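Local coordinates for protein EmGH1 (Erythrobacter marinus, PDB 5Z87) that probably hydrolyses beta-glucosidic linkages as a glycoside hydrolase family 3 enzyme, releasing sugars from beta-glucosides, at residues A484-A487 and G488-G491. Residues are numbered along the deposited sequence; the frame is centred on the assembly and turned at random.
Sequences AITA and GDEG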
loop_
_atom_site.group_PDB
_atom_site.type_symbol
_atom_site.label_atom_id
_atom_site.label_comp_id
_atom_site.label_asym_id
_atom_site.label_seq_id
_atom_site.Cartn_x
_atom_site.Cartn_y
_atom_site.Cartn_z
ATOM N N ALA A 484 -8.265 -24.366 20.171
ATOM C CA ALA A 484 -7.845 -23.115 20.780
ATOM C C ALA A 484 -7.158 -22.248 19.734
ATOM O O ALA A 484 -6.483 -22.756 18.833
ATOM C CB ALA A 484 -6.892 -23.359 21.960
ATOM N N ILE A 485 -7.344 -20.931 19.855
ATOM C CA ILE A 485 -6.632 -19.965 19.021
ATOM C C ILE A 485 -5.304 -19.644 19.694
ATOM O O ILE A 485 -4.222 -19.847 19.124
ATOM C CB ILE A 485 -7.477 -18.698 18.795
ATOM C CG1 ILE A 485 -8.693 -19.021 17.919
ATOM C CG2 ILE A 485 -6.630 -17.577 18.198
ATOM C CD1 ILE A 485 -9.722 -17.913 17.844
ATOM N N THR A 486 -5.380 -19.169 20.927
ATOM C CA THR A 486 -4.202 -18.862 21.718
ATOM C C THR A 486 -4.107 -19.835 22.885
ATOM O O THR A 486 -5.122 -20.277 23.429
ATOM C CB THR A 486 -4.253 -17.417 22.209
ATOM O OG1 THR A 486 -5.610 -17.076 22.531
ATOM C CG2 THR A 486 -3.765 -16.495 21.103
ATOM N N ALA A 487 -2.877 -20.193 23.246
ATOM C CA ALA A 487 -2.675 -21.185 24.292
ATOM C C ALA A 487 -3.021 -20.601 25.655
ATOM O O ALA A 487 -2.713 -19.443 25.952
ATOM C CB ALA A 487 -1.238 -21.694 24.277
ATOM N N GLY A 488 -3.685 -21.412 26.477
ATOM C CA GLY A 488 -4.181 -20.960 27.756
ATOM C C GLY A 488 -5.496 -20.218 27.698
ATOM O O GLY A 488 -6.010 -19.819 28.751
ATOM N N ASP A 489 -6.054 -20.012 26.508
ATOM C CA ASP A 489 -7.348 -19.355 26.351
ATOM C C ASP A 489 -8.338 -20.409 25.857
ATOM O O ASP A 489 -8.674 -20.485 24.673
ATOM C CB ASP A 489 -7.250 -18.121 25.398
ATOM C CG ASP A 489 -6.358 -17.007 25.970
ATOM O OD1 ASP A 489 -6.514 -16.657 27.167
ATOM O OD2 ASP A 489 -5.497 -16.484 25.222
ATOM N N GLU A 490 -8.788 -21.247 26.794
ATOM C CA GLU A 490 -9.809 -22.258 26.560
ATOM C C GLU A 490 -10.837 -22.182 27.681
ATOM O O GLU A 490 -10.550 -21.703 28.783
ATOM C CB GLU A 490 -9.213 -23.674 26.492
ATOM C CG GLU A 490 -8.159 -23.883 25.410
ATOM C CD GLU A 490 -7.687 -25.335 25.331
ATOM O OE1 GLU A 490 -8.421 -26.225 25.826
ATOM O OE2 GLU A 490 -6.588 -25.588 24.776
ATOM N N GLY A 491 -12.043 -22.661 27.392
ATOM C CA GLY A 491 -13.068 -22.586 28.408
ATOM C C GLY A 491 -13.592 -21.166 28.540
ATOM O O GLY A 491 -13.474 -20.340 27.628
HETATM O O HOH W 1 -8.493 -19.488 22.030
#
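Thr486 and Asp489 grip each other twice, once through the backbone and once through their side chains. Asp489 N donates to Thr486 O at 3.2 Å, reaching the oxygen from above the carbonyl plane, 42° out of it. The side chains reinforce this closure: the hydroxyl OG1 of Thr486 donates to Asp489 OD2 at 2.8 Å, using the carboxylate's anti lone pair, the one turned away from OD1. Threonine suits the place because it carries a hydroxyl on a short side chain, and chi1 of 37° sets OG1 between the backbone N and carbonyl carbon, on the side from which Asp489 OD2 approaches. The same OG1 has a further hydrogen-bond partner in Asn535, and Phe653 of the second subunit packs on Thr486, which brings this corner into the interface between the two subunits.

A water extends the polar closure beyond the turn itself. It accepts from Ile485 N at 2.9 Å and donates to Asp489 O at 2.8 Å, bridging two backbone groups that do not meet directly.

Van der Waals contact joins the residues flanking the turn, where the methyl of Ala484 rests against the Glu490 side chain, 3.7 Å from CG and 3.6 Å from OE2. A small residue fits here, since the extended glutamate lies close alongside. Its other oxygen, OE1, forms a salt bridge with Arg510 in the first turn of helix 508-522.

Gly488 suits the third position of the turn because its positive phi (82°) brings the place of a beta carbon against Ala487 O, and glycine has none. The backbone angles of Ala487 and Gly488 make Thr486 to Asp489 a type II beta turn, in which glycine is common at that position, here in the loop joining strand 476-480 to helix 508-522 of the family 3 C-terminal domain.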